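Local coordinates for Cgl0159-like domain-containing protein (PDB 3FOK) that is of unknown function but folds as a TIM-type beta/alpha barrel of the Cgl0159-like family and assembles with further copies of itself, at residues Val149-Ser154 / Pro160-Thr165; Pro183-Trp188 / Val206-Gly211; Pro4-Glu9 / Leu101-Asp106; Glu71-Met76 / Ile95-Ala100; Tyr132-Met137 / Ala175-Met180. All blocks are in the same frame, centred on the assembly; numbering follows the deposited sequence.

From the N terminus, interaction 3 opens first and closes a loop of 91 residues, joining the approach to helix 8-20 to the turn before strand 108-112. Interaction 4 is nested inside that loop, packing helix 69-81 on helix 92-100, and the two contacts touch where Ile6 N meets Glu74. Interaction 5 then spans 37 residues, from the start of helix 134-140 to the approach to strand 179-189, with interaction 1 nested within it. Interaction 2 follows in series and ties the same strand to helix 199-210. Through the neighbouring strands 144-151 and 179-189, interactions 1 and 2 touch each other. No two loops cross, and interactions 1 and 2 lie across the chain's centre from interactions 3 and 4.

Interaction 1 (Val149-Ser154 / Pro160-Thr165)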
# COMPACT_ATOMS: atom_id res chain seq x y z
N VAL A 149 -5.20 -17.09 -13.09
CA VAL A 149 -4.47 -17.31 -11.85
C VAL A 149 -3.34 -18.32 -12.04
O VAL A 149 -3.50 -19.50 -11.74
CB VAL A 149 -5.39 -17.83 -10.72
CG1 VAL A 149 -4.66 -17.75 -9.38
CG2 VAL A 149 -6.68 -17.02 -10.68
N ARG A 150 -2.21 -17.85 -12.53
CA ARG A 150 -1.06 -18.72 -12.72
C ARG A 150 -0.28 -18.74 -11.42
O ARG A 150 0.06 -17.69 -10.87
CB ARG A 150 -0.20 -18.22 -13.88
CG ARG A 150 -0.79 -18.55 -15.24
CD ARG A 150 -0.02 -17.89 -16.35
NE ARG A 150 -0.11 -16.44 -16.26
CZ ARG A 150 0.56 -15.59 -17.03
NH1 ARG A 150 1.39 -16.05 -17.95
NH2 ARG A 150 0.40 -14.29 -16.86
N ILE A 151 -0.01 -19.94 -10.94
CA ILE A 151 0.69 -20.12 -9.68
C ILE A 151 2.11 -20.65 -9.87
O ILE A 151 2.31 -21.84 -10.16
CB ILE A 151 -0.11 -21.09 -8.78
CG1 ILE A 151 -1.53 -20.55 -8.60
CG2 ILE A 151 0.60 -21.29 -7.45
CD1 ILE A 151 -2.48 -21.50 -7.91
N ASN A 152 3.09 -19.77 -9.71
CA ASN A 152 4.49 -20.15 -9.86
C ASN A 152 5.15 -20.16 -8.49
O ASN A 152 5.48 -19.11 -7.93
CB ASN A 152 5.19 -19.16 -10.79
CG ASN A 152 6.58 -19.61 -11.20
OD1 ASN A 152 7.01 -19.36 -12.33
ND2 ASN A 152 7.28 -20.27 -10.29
N LEU A 153 5.36 -21.36 -7.96
CA LEU A 153 5.95 -21.54 -6.64
C LEU A 153 7.32 -20.90 -6.39
O LEU A 153 7.66 -20.61 -5.25
CB LEU A 153 6.03 -23.02 -6.31
CG LEU A 153 4.69 -23.74 -6.21
CD1 LEU A 153 4.91 -25.20 -5.85
CD2 LEU A 153 3.82 -23.06 -5.15
N SER A 154 8.09 -20.66 -7.44
CA SER A 154 9.41 -20.06 -7.25
C SER A 154 9.44 -18.57 -7.56
O SER A 154 10.51 -17.96 -7.52
CB SER A 154 10.45 -20.78 -8.11
OG SER A 154 10.29 -20.43 -9.47
N PRO A 160 1.27 -11.63 -4.57
CA PRO A 160 0.25 -10.59 -4.72
C PRO A 160 -0.89 -10.96 -5.67
O PRO A 160 -2.00 -10.43 -5.55
CB PRO A 160 1.06 -9.37 -5.20
CG PRO A 160 2.26 -9.98 -5.86
CD PRO A 160 2.61 -11.12 -4.94
N THR A 161 -0.64 -11.88 -6.60
CA THR A 161 -1.68 -12.29 -7.53
C THR A 161 -2.73 -13.15 -6.83
O THR A 161 -3.92 -13.05 -7.12
CB THR A 161 -1.10 -13.08 -8.73
OG1 THR A 161 -0.09 -12.29 -9.38
CG2 THR A 161 -2.20 -13.41 -9.74
N LEU A 162 -2.29 -13.99 -5.90
CA LEU A 162 -3.22 -14.84 -5.17
C LEU A 162 -4.13 -13.94 -4.33
O LEU A 162 -5.35 -14.12 -4.31
CB LEU A 162 -2.47 -15.80 -4.25
CG LEU A 162 -1.64 -16.90 -4.92
CD1 LEU A 162 -0.83 -17.65 -3.87
CD2 LEU A 162 -2.56 -17.85 -5.68
N GLU A 163 -3.53 -12.96 -3.66
CA GLU A 163 -4.29 -12.05 -2.82
C GLU A 163 -5.26 -11.17 -3.62
O GLU A 163 -6.39 -10.96 -3.21
CB GLU A 163 -3.34 -11.18 -1.99
CG GLU A 163 -4.04 -10.19 -1.06
CD GLU A 163 -3.12 -9.62 0.00
OE1 GLU A 163 -1.92 -9.43 -0.29
OE2 GLU A 163 -3.60 -9.36 1.13
N ALA A 164 -4.81 -10.68 -4.77
CA ALA A 164 -5.66 -9.84 -5.61
C ALA A 164 -6.82 -10.65 -6.17
O ALA A 164 -7.93 -10.14 -6.33
CB ALA A 164 -4.85 -9.23 -6.74
N THR A 165 -6.56 -11.92 -6.47
CA THR A 165 -7.60 -12.80 -6.99
C THR A 165 -8.63 -13.04 -5.90
O THR A 165 -9.84 -13.06 -6.18
CB THR A 165 -7.02 -14.16 -7.45
OG1 THR A 165 -6.14 -13.95 -8.56
CG2 THR A 165 -8.14 -15.11 -7.85
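Val149 and Thr165 reach toward each other tip to tip, joining strand 144-151 to the helix that follows it in a beta-alpha-beta unit of the TIM barrel. The helix runs back against the strand, with 148° between the directions of the two short segments, and presents Leu162 and Thr165 to it from successive turns. Val149 CG2, anti to its own carbonyl carbon, meets Thr165 CG2 at 3.7 Å. Beside this pair, Ile151 and Leu162 cross at about a right angle, and Leu162 CD2 lies 4.1 Å from Ile151 CG1. The same methyl also approaches Val149 CG1, at 4.3 Å, and bridges the two strand residues on that face. Leu118 of the second subunit packs on both Ile151 and Leu162. Arg150, between Val149 and Ile151 in sequence, points away from the helix and forms salt bridges with Glu124 and Asp127. The polar branch of Thr165 is spent on bonds of its own: OG1 is hydrogen-bonded to Tyr129 OH and donates to Thr161 O at 2.8 Å. That carbonyl oxygen also takes the helical bond from Thr165 N, and the two donors arrive from opposite faces of its plane, with OG1 tilted 30° from it.

Interaction 2 (Pro183-Trp188 / Val206-Gly211); sequences PFMSNW and VAIAAG
Two bent torsions in the selenomethionine Met185, chi2 at -64° and chi3 at 86°, fold its chain so that the terminal methyl CE turns to Ile208 CD1, 4.3 Å away. Ile208 answers with a straight outer chain, its CD1 anti to CA. The pair belongs to a beta-alpha layer of the TIM barrel, in which strand 179-189 is covered by helix 199-210 after the short strand 192-195 has paired antiparallel with it. The helix segment passes the strand at 126°, and no hydrogen bond joins the two, so the contact rests on apolar packing alone. Pro183 supplies the closest approach: its CB meets Ala209 CB at 3.8 Å, and the small alanine lets the backbones come near, with 6.3 Å between Pro183 CA and Ala209 CA. Phe184 lies between the two contacting strand residues and faces the other way, packing on Arg150 and Pro224. Ile151 of the adjacent strand touches both Met185 and Ile208, which links this layer to the preceding one. Across the subunit boundary, Ile208 packs on Gly55 of the second subunit. One helical turn before Ala209, Val206 directs its CB away from the strand, yet its CG2 still comes within 4.5 Å of Pro183 CG.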
# COMPACT_ATOMS: atom_id res chain seq x y z
N PRO A 183 -6.97 -21.38 -13.48
CA PRO A 183 -5.76 -21.72 -12.73
C PRO A 183 -4.74 -22.52 -13.53
O PRO A 183 -5.07 -23.18 -14.52
CB PRO A 183 -6.31 -22.51 -11.56
CG PRO A 183 -7.37 -23.33 -12.24
CD PRO A 183 -8.05 -22.33 -13.16
N PHE A 184 -3.50 -22.46 -13.07
CA PHE A 184 -2.38 -23.16 -13.69
C PHE A 184 -1.22 -23.17 -12.70
O PHE A 184 -1.09 -22.27 -11.87
CB PHE A 184 -1.87 -22.40 -14.92
CG PHE A 184 -2.61 -22.69 -16.18
CD1 PHE A 184 -2.59 -23.95 -16.76
CD2 PHE A 184 -3.29 -21.66 -16.83
CE1 PHE A 184 -3.22 -24.19 -17.97
CE2 PHE A 184 -3.93 -21.89 -18.05
CZ PHE A 184 -3.89 -23.16 -18.62
N MSE A 185 -0.39 -24.20 -12.79
CA MSE A 185 0.81 -24.27 -11.99
C MSE A 185 1.78 -23.87 -13.09
O MSE A 185 1.69 -24.39 -14.20
CB MSE A 185 1.10 -25.69 -11.52
CG MSE A 185 0.10 -26.25 -10.50
SE MSE A 185 0.05 -25.32 -8.80
CE MSE A 185 -1.20 -23.96 -9.28
N SER A 186 2.68 -22.93 -12.81
CA SER A 186 3.62 -22.49 -13.84
C SER A 186 5.05 -22.49 -13.33
O SER A 186 5.30 -22.32 -12.14
CB SER A 186 3.25 -21.09 -14.33
OG SER A 186 1.95 -21.07 -14.90
N ASN A 187 6.00 -22.68 -14.24
CA ASN A 187 7.41 -22.69 -13.88
C ASN A 187 8.22 -21.89 -14.88
O ASN A 187 7.82 -21.70 -16.03
CB ASN A 187 7.96 -24.11 -13.85
CG ASN A 187 7.17 -25.03 -12.94
OD1 ASN A 187 6.20 -25.66 -13.37
ND2 ASN A 187 7.58 -25.11 -11.69
N TRP A 188 9.38 -21.42 -14.43
CA TRP A 188 10.27 -20.69 -15.30
C TRP A 188 11.17 -21.75 -15.91
O TRP A 188 11.84 -22.50 -15.18
CB TRP A 188 11.12 -19.68 -14.52
CG TRP A 188 10.41 -18.41 -14.18
CD1 TRP A 188 9.93 -18.05 -12.96
CD2 TRP A 188 10.11 -17.34 -15.08
NE1 TRP A 188 9.34 -16.81 -13.04
CE2 TRP A 188 9.44 -16.35 -14.33
CE3 TRP A 188 10.34 -17.12 -16.44
CZ2 TRP A 188 8.99 -15.15 -14.90
CZ3 TRP A 188 9.89 -15.93 -17.01
CH2 TRP A 188 9.23 -14.96 -16.24
N VAL A 206 -6.32 -26.37 -8.98
CA VAL A 206 -7.74 -26.24 -8.71
C VAL A 206 -8.00 -26.15 -7.21
O VAL A 206 -8.79 -25.33 -6.75
CB VAL A 206 -8.53 -27.42 -9.29
CG1 VAL A 206 -9.98 -27.32 -8.89
CG2 VAL A 206 -8.42 -27.43 -10.80
N ALA A 207 -7.32 -27.00 -6.44
CA ALA A 207 -7.48 -27.01 -4.99
C ALA A 207 -7.10 -25.65 -4.40
O ALA A 207 -7.69 -25.20 -3.43
CB ALA A 207 -6.63 -28.10 -4.37
N ILE A 208 -6.11 -25.00 -5.01
CA ILE A 208 -5.66 -23.70 -4.55
C ILE A 208 -6.63 -22.60 -4.96
O ILE A 208 -7.07 -21.81 -4.13
CB ILE A 208 -4.25 -23.38 -5.10
CG1 ILE A 208 -3.22 -24.33 -4.48
CG2 ILE A 208 -3.89 -21.92 -4.80
CD1 ILE A 208 -1.84 -24.24 -5.08
N ALA A 209 -6.97 -22.55 -6.25
CA ALA A 209 -7.88 -21.53 -6.75
C ALA A 209 -9.24 -21.57 -6.05
O ALA A 209 -9.78 -20.54 -5.68
CB ALA A 209 -8.06 -21.69 -8.26
N ALA A 210 -9.78 -22.77 -5.88
CA ALA A 210 -11.07 -22.95 -5.24
C ALA A 210 -11.12 -22.30 -3.86
O ALA A 210 -12.17 -21.84 -3.42
CB ALA A 210 -11.40 -24.43 -5.12
N GLY A 211 -9.97 -22.27 -3.18
CA GLY A 211 -9.92 -21.70 -1.84
C GLY A 211 -9.75 -20.19 -1.78
O GLY A 211 -9.68 -19.62 -0.69

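Interaction 3 (Pro4-Glu9 / Leu101-Asp106)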
# COMPACT_ATOMS: atom_id res chain seq x y z
N PRO A 4 -19.11 -10.38 -45.26
CA PRO A 4 -18.71 -9.95 -43.92
C PRO A 4 -19.87 -9.54 -43.03
O PRO A 4 -20.87 -8.99 -43.50
CB PRO A 4 -17.78 -8.77 -44.21
CG PRO A 4 -18.40 -8.18 -45.43
CD PRO A 4 -18.68 -9.41 -46.27
N ILE A 5 -19.75 -9.82 -41.73
CA ILE A 5 -20.80 -9.47 -40.79
C ILE A 5 -20.73 -7.97 -40.49
O ILE A 5 -21.74 -7.34 -40.22
CB ILE A 5 -20.65 -10.25 -39.47
CG1 ILE A 5 -20.75 -11.76 -39.73
CG2 ILE A 5 -21.73 -9.82 -38.48
CD1 ILE A 5 -22.15 -12.24 -40.09
N ILE A 6 -19.52 -7.41 -40.55
CA ILE A 6 -19.35 -5.98 -40.29
C ILE A 6 -18.91 -5.23 -41.53
O ILE A 6 -17.78 -5.37 -41.99
CB ILE A 6 -18.31 -5.72 -39.18
CG1 ILE A 6 -18.66 -6.54 -37.93
CG2 ILE A 6 -18.29 -4.24 -38.83
CD1 ILE A 6 -17.68 -6.37 -36.79
N SER A 7 -19.81 -4.42 -42.08
CA SER A 7 -19.52 -3.64 -43.27
C SER A 7 -18.58 -2.49 -42.94
O SER A 7 -18.60 -1.96 -41.83
CB SER A 7 -20.80 -3.06 -43.85
OG SER A 7 -21.34 -2.06 -43.00
N PRO A 8 -17.73 -2.10 -43.90
CA PRO A 8 -16.80 -1.00 -43.64
C PRO A 8 -17.56 0.26 -43.20
O PRO A 8 -16.97 1.18 -42.62
CB PRO A 8 -16.07 -0.83 -44.98
CG PRO A 8 -16.99 -1.47 -45.99
CD PRO A 8 -17.52 -2.66 -45.24
N GLU A 9 -18.86 0.29 -43.47
CA GLU A 9 -19.69 1.42 -43.08
C GLU A 9 -19.96 1.38 -41.58
O GLU A 9 -20.05 2.43 -40.93
CB GLU A 9 -21.01 1.42 -43.86
CG GLU A 9 -20.86 1.90 -45.29
CD GLU A 9 -21.10 0.81 -46.32
OE1 GLU A 9 -20.53 -0.29 -46.16
OE2 GLU A 9 -21.85 1.06 -47.29
N LEU A 101 -21.21 -1.96 -31.94
CA LEU A 101 -21.65 -2.51 -33.22
C LEU A 101 -23.01 -3.18 -33.10
O LEU A 101 -23.60 -3.58 -34.10
CB LEU A 101 -20.65 -3.55 -33.74
CG LEU A 101 -19.32 -3.18 -34.41
CD1 LEU A 101 -19.20 -1.69 -34.60
CD2 LEU A 101 -18.18 -3.72 -33.56
N GLY A 102 -23.49 -3.32 -31.87
CA GLY A 102 -24.78 -3.94 -31.63
C GLY A 102 -24.83 -5.45 -31.84
O GLY A 102 -25.86 -5.99 -32.21
N LEU A 103 -23.72 -6.13 -31.58
CA LEU A 103 -23.65 -7.58 -31.76
C LEU A 103 -23.79 -8.39 -30.47
O LEU A 103 -23.54 -9.60 -30.46
CB LEU A 103 -22.33 -7.96 -32.43
CG LEU A 103 -21.93 -7.17 -33.67
CD1 LEU A 103 -20.54 -7.60 -34.12
CD2 LEU A 103 -22.95 -7.38 -34.78
N LEU A 104 -24.18 -7.74 -29.37
CA LEU A 104 -24.29 -8.44 -28.10
C LEU A 104 -25.68 -8.64 -27.50
O LEU A 104 -25.82 -8.77 -26.28
CB LEU A 104 -23.38 -7.75 -27.07
CG LEU A 104 -21.89 -8.11 -27.07
CD1 LEU A 104 -21.38 -8.31 -28.48
CD2 LEU A 104 -21.10 -7.01 -26.37
N ASP A 105 -26.71 -8.66 -28.34
CA ASP A 105 -28.07 -8.87 -27.84
C ASP A 105 -28.27 -10.36 -27.59
O ASP A 105 -27.92 -11.18 -28.44
CB ASP A 105 -29.12 -8.40 -28.86
CG ASP A 105 -29.14 -6.90 -29.03
OD1 ASP A 105 -29.20 -6.19 -28.01
OD2 ASP A 105 -29.11 -6.44 -30.19
N ASP A 106 -28.82 -10.70 -26.43
CA ASP A 106 -29.06 -12.10 -26.09
C ASP A 106 -27.78 -12.92 -26.00
O ASP A 106 -27.79 -14.12 -26.23
CB ASP A 106 -29.99 -12.75 -27.12
CG ASP A 106 -31.43 -12.30 -26.97
OD1 ASP A 106 -32.22 -12.52 -27.92
OD2 ASP A 106 -31.78 -11.73 -25.90
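Ile6 meets both Leu101 and Leu103, and the chain leads to it over helix 69-81. Pro4 rests on Glu74 of that helix, and Ile5 on Glu74 and Ala77. Ile6 is held at its backbone, where its N is hydrogen-bonded to Glu74 OE2. Its CG1 stands anti to the carbonyl carbon (chi1 -53°), and the extended outer chain carries CD1 across to the two leucines. There the methyl lies 4.1 Å from CD1 of Leu103, whose side chain it crosses obliquely, and 4.2 Å from Leu101 CD2. The leucines flank Gly102, which ends helix 92-100 in a Schellman motif with a positive phi of 72°, before the chain enters barrel strand 108-112. Leu101 also packs on Leu14 and Leu103 on Ala77, so the turn is lined by helices 8-20 and 69-81. Next along, Ser7 is the N-cap of helix 8-20, and its OG accepts from Ser10 N. Pro8 then opens the first turn of that helix.

Interaction 4 (Glu71-Met76 / Ile95-Ala100)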
# COMPACT_ATOMS: atom_id res chain seq x y z
N GLU A 71 -9.93 -7.30 -38.12
CA GLU A 71 -10.17 -8.69 -38.50
C GLU A 71 -10.58 -9.48 -37.27
O GLU A 71 -11.40 -10.39 -37.36
CB GLU A 71 -8.92 -9.33 -39.10
CG GLU A 71 -8.33 -8.60 -40.28
CD GLU A 71 -7.32 -9.45 -41.03
OE1 GLU A 71 -6.67 -10.30 -40.39
OE2 GLU A 71 -7.16 -9.24 -42.26
N LEU A 72 -10.02 -9.13 -36.12
CA LEU A 72 -10.35 -9.81 -34.88
C LEU A 72 -11.84 -9.64 -34.64
O LEU A 72 -12.54 -10.60 -34.34
CB LEU A 72 -9.57 -9.20 -33.70
CG LEU A 72 -9.34 -10.08 -32.46
CD1 LEU A 72 -8.96 -9.18 -31.29
CD2 LEU A 72 -10.59 -10.88 -32.11
N LEU A 73 -12.33 -8.41 -34.80
CA LEU A 73 -13.74 -8.12 -34.61
C LEU A 73 -14.61 -8.87 -35.62
O LEU A 73 -15.68 -9.37 -35.27
CB LEU A 73 -13.99 -6.61 -34.70
CG LEU A 73 -13.42 -5.77 -33.54
CD1 LEU A 73 -13.62 -4.29 -33.82
CD2 LEU A 73 -14.11 -6.17 -32.24
N GLU A 74 -14.15 -8.95 -36.86
CA GLU A 74 -14.91 -9.66 -37.90
C GLU A 74 -15.02 -11.13 -37.53
O GLU A 74 -16.11 -11.71 -37.54
CB GLU A 74 -14.21 -9.54 -39.26
CG GLU A 74 -15.03 -8.86 -40.35
CD GLU A 74 -16.39 -9.51 -40.57
OE1 GLU A 74 -16.44 -10.71 -40.93
OE2 GLU A 74 -17.41 -8.82 -40.39
N ARG A 75 -13.89 -11.74 -37.20
CA ARG A 75 -13.86 -13.15 -36.83
C ARG A 75 -14.77 -13.38 -35.62
O ARG A 75 -15.39 -14.43 -35.50
CB ARG A 75 -12.42 -13.57 -36.53
CG ARG A 75 -11.45 -13.19 -37.65
CD ARG A 75 -10.01 -13.50 -37.30
NE ARG A 75 -9.64 -14.86 -37.66
CZ ARG A 75 -9.12 -15.21 -38.83
NH1 ARG A 75 -8.89 -14.29 -39.76
NH2 ARG A 75 -8.83 -16.48 -39.08
N MSE A 76 -14.84 -12.39 -34.74
CA MSE A 76 -15.68 -12.48 -33.55
C MSE A 76 -17.15 -12.39 -33.96
O MSE A 76 -17.98 -13.17 -33.50
CB MSE A 76 -15.36 -11.34 -32.57
CG MSE A 76 -14.75 -11.79 -31.25
SE MSE A 76 -15.90 -12.99 -30.25
CE MSE A 76 -15.45 -14.62 -31.17
N ILE A 95 -15.09 -5.63 -25.80
CA ILE A 95 -16.51 -5.68 -25.54
C ILE A 95 -17.23 -4.40 -25.96
O ILE A 95 -18.31 -4.46 -26.55
CB ILE A 95 -16.80 -5.97 -24.05
CG1 ILE A 95 -16.23 -7.34 -23.69
CG2 ILE A 95 -18.29 -5.93 -23.77
CD1 ILE A 95 -16.73 -8.48 -24.57
N ASP A 96 -16.64 -3.24 -25.68
CA ASP A 96 -17.27 -1.98 -26.07
C ASP A 96 -17.49 -1.93 -27.58
O ASP A 96 -18.58 -1.58 -28.03
CB ASP A 96 -16.45 -0.77 -25.61
CG ASP A 96 -16.39 -0.64 -24.09
OD1 ASP A 96 -17.37 -1.04 -23.41
OD2 ASP A 96 -15.39 -0.11 -23.56
N ASP A 97 -16.47 -2.28 -28.37
CA ASP A 97 -16.65 -2.26 -29.82
C ASP A 97 -17.82 -3.15 -30.20
O ASP A 97 -18.79 -2.69 -30.81
CB ASP A 97 -15.38 -2.73 -30.55
CG ASP A 97 -14.25 -1.72 -30.46
OD1 ASP A 97 -14.54 -0.51 -30.35
OD2 ASP A 97 -13.07 -2.14 -30.51
N LEU A 98 -17.75 -4.43 -29.83
CA LEU A 98 -18.82 -5.37 -30.13
C LEU A 98 -20.17 -4.84 -29.65
O LEU A 98 -21.19 -5.04 -30.31
CB LEU A 98 -18.55 -6.73 -29.49
CG LEU A 98 -17.42 -7.58 -30.06
CD1 LEU A 98 -17.19 -8.81 -29.18
CD2 LEU A 98 -17.76 -8.00 -31.49
N ALA A 99 -20.18 -4.15 -28.52
CA ALA A 99 -21.43 -3.61 -27.99
C ALA A 99 -21.89 -2.44 -28.86
O ALA A 99 -23.06 -2.33 -29.20
CB ALA A 99 -21.23 -3.14 -26.55
N ALA A 100 -20.94 -1.58 -29.22
CA ALA A 100 -21.24 -0.42 -30.05
C ALA A 100 -21.78 -0.88 -31.41
O ALA A 100 -22.70 -0.27 -31.95
CB ALA A 100 -19.99 0.41 -30.24
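Leu73 and Leu98 have the nearest CA atoms, 7.3 Å apart, between the helical segments 71-76 and 95-100, whose axes approach to 11.1 Å and cross at -60°. Helices 69-81 and 92-100 flank strand 87-90 in sequence and belong to the helical layer around the TIM barrel. The two leucine side chains run at a slant to each other, and Leu73 CD2 touches Leu98 CD2 at 4.2 Å. Leu98 CG is anti to the carbonyl carbon (chi1 -71°), which swings the fork toward helix 69-81, where CD2 also finds Met76 CB at 4.3 Å. Beyond CB the selenomethionine chain leads off, and it packs on Val88 and Leu277 instead. Asp97 crosses Leu73 at about a right angle, and Leu73 CD1 rests against both CB and OD2 of Asp97, each at 4.0 Å. The buried carboxylate has its main polar partner elsewhere: OD1 forms a salt bridge with Arg18, which would be expected to favour the ionised form, and OD2 has a weak hydrogen bond to Thr237 of the third subunit. The same threonine packs on Leu73, so the subunit boundary lies beside this helix pair. Leu73 sets its fork astride Asp97 CB, with CD2 also 4.0 Å from that carbon.

Interaction 5 (Tyr132-Met137 / Ala175-Met180)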
# COMPACT_ATOMS: atom_id res chain seq x y z
N TYR A 132 -11.35 -5.08 -16.42
CA TYR A 132 -12.65 -4.96 -15.78
C TYR A 132 -12.55 -5.18 -14.28
O TYR A 132 -11.70 -5.95 -13.81
CB TYR A 132 -13.62 -6.03 -16.33
CG TYR A 132 -14.39 -5.65 -17.57
CD1 TYR A 132 -15.39 -4.68 -17.52
CD2 TYR A 132 -14.17 -6.31 -18.78
CE1 TYR A 132 -16.14 -4.37 -18.66
CE2 TYR A 132 -14.92 -6.01 -19.91
CZ TYR A 132 -15.90 -5.04 -19.84
OH TYR A 132 -16.64 -4.75 -20.96
N ASN A 133 -13.40 -4.50 -13.53
CA ASN A 133 -13.48 -4.72 -12.09
C ASN A 133 -14.97 -4.92 -11.85
O ASN A 133 -15.79 -4.55 -12.71
CB ASN A 133 -12.92 -3.54 -11.27
CG ASN A 133 -13.53 -2.20 -11.62
OD1 ASN A 133 -14.63 -2.12 -12.16
ND2 ASN A 133 -12.82 -1.13 -11.30
N VAL A 134 -15.33 -5.52 -10.73
CA VAL A 134 -16.74 -5.78 -10.45
C VAL A 134 -17.63 -4.55 -10.58
O VAL A 134 -18.73 -4.63 -11.14
CB VAL A 134 -16.90 -6.40 -9.05
CG1 VAL A 134 -18.38 -6.54 -8.71
CG2 VAL A 134 -16.23 -7.76 -9.02
N SER A 135 -17.16 -3.42 -10.07
CA SER A 135 -17.93 -2.19 -10.14
C SER A 135 -18.41 -1.86 -11.55
O SER A 135 -19.60 -1.65 -11.77
CB SER A 135 -17.09 -1.02 -9.61
OG SER A 135 -17.67 0.22 -9.95
N SER A 136 -17.49 -1.84 -12.51
CA SER A 136 -17.85 -1.51 -13.89
C SER A 136 -18.67 -2.60 -14.56
O SER A 136 -19.48 -2.32 -15.44
CB SER A 136 -16.59 -1.24 -14.72
OG SER A 136 -15.88 -2.44 -14.98
N MSE A 137 -18.46 -3.85 -14.16
CA MSE A 137 -19.21 -4.95 -14.75
C MSE A 137 -20.66 -4.89 -14.29
O MSE A 137 -21.58 -5.03 -15.10
CB MSE A 137 -18.58 -6.28 -14.36
CG MSE A 137 -17.16 -6.45 -14.87
SE MSE A 137 -16.51 -8.27 -14.76
CE MSE A 137 -16.74 -8.74 -16.58
N ALA A 175 -21.44 -9.27 -5.07
CA ALA A 175 -22.31 -8.65 -6.07
C ALA A 175 -23.13 -9.73 -6.79
O ALA A 175 -23.91 -9.42 -7.70
CB ALA A 175 -21.48 -7.86 -7.07
N GLN A 176 -22.94 -10.98 -6.38
CA GLN A 176 -23.64 -12.10 -6.99
C GLN A 176 -23.34 -12.18 -8.48
O GLN A 176 -24.21 -12.48 -9.30
CB GLN A 176 -25.15 -12.00 -6.75
CG GLN A 176 -25.53 -12.27 -5.31
CD GLN A 176 -27.03 -12.31 -5.09
OE1 GLN A 176 -27.50 -12.82 -4.07
NE2 GLN A 176 -27.78 -11.76 -6.04
N LEU A 177 -22.09 -11.91 -8.81
CA LEU A 177 -21.60 -11.94 -10.18
C LEU A 177 -20.73 -13.18 -10.36
O LEU A 177 -19.70 -13.31 -9.72
CB LEU A 177 -20.75 -10.69 -10.46
CG LEU A 177 -20.05 -10.66 -11.81
CD1 LEU A 177 -21.08 -10.45 -12.90
CD2 LEU A 177 -19.02 -9.54 -11.83
N PRO A 178 -21.15 -14.11 -11.22
CA PRO A 178 -20.36 -15.32 -11.43
C PRO A 178 -18.93 -14.96 -11.81
O PRO A 178 -18.71 -14.06 -12.63
CB PRO A 178 -21.10 -16.03 -12.56
CG PRO A 178 -22.52 -15.63 -12.33
CD PRO A 178 -22.38 -14.15 -12.03
N ILE A 179 -17.96 -15.65 -11.22
CA ILE A 179 -16.56 -15.38 -11.52
C ILE A 179 -15.80 -16.66 -11.88
O ILE A 179 -15.75 -17.63 -11.12
CB ILE A 179 -15.87 -14.64 -10.34
CG1 ILE A 179 -14.42 -14.32 -10.71
CG2 ILE A 179 -15.97 -15.47 -9.07
CD1 ILE A 179 -13.73 -13.40 -9.74
N MSE A 180 -15.22 -16.61 -13.07
CA MSE A 180 -14.48 -17.69 -13.70
C MSE A 180 -12.97 -17.58 -13.43
O MSE A 180 -12.35 -16.58 -13.79
CB MSE A 180 -14.76 -17.58 -15.20
CG MSE A 180 -14.41 -18.73 -16.10
SE MSE A 180 -14.71 -18.09 -17.92
CE MSE A 180 -16.64 -18.02 -17.92
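Met137, a selenomethionine, meets Leu177 already at its CB, which lies 4.1 Å from Leu177 CD2. CG continues anti to the carbonyl carbon and carries the chain on, in extended form, to the selenium. SE returns to the same leucine methyl, again 4.1 Å from Leu177 CD2, and the two side chains cross at about a right angle. A bend at chi3 (102°) then turns CE off the leucine and over one face of the Tyr132 ring, where it stands 4.0 Å above the plane, displaced toward the rim. Val134, one turn earlier, adds a second pair of contacts: its CG1 meets Ala175 CB at 3.7 Å, while CG2 approaches Leu177 CD2 at 4.3 Å. The turn that presents Val134 and Met137 is secured by Asn133, the N-cap, whose OD1 accepts from Ser136 N at 2.9 Å with a nearly straight N-H angle of 166°. On the other segment, Gln176 closes helix 158-174 with a Schellman motif, which leaves Ala175 and Leu177 directed at the helix start. In the TIM barrel this places the first turn of helix 134-140 against the end of helix 158-174, with Val134 on Ala172, while Met137 and Leu177 share Ala145 of strand 144-151 just where strand 179-189 begins.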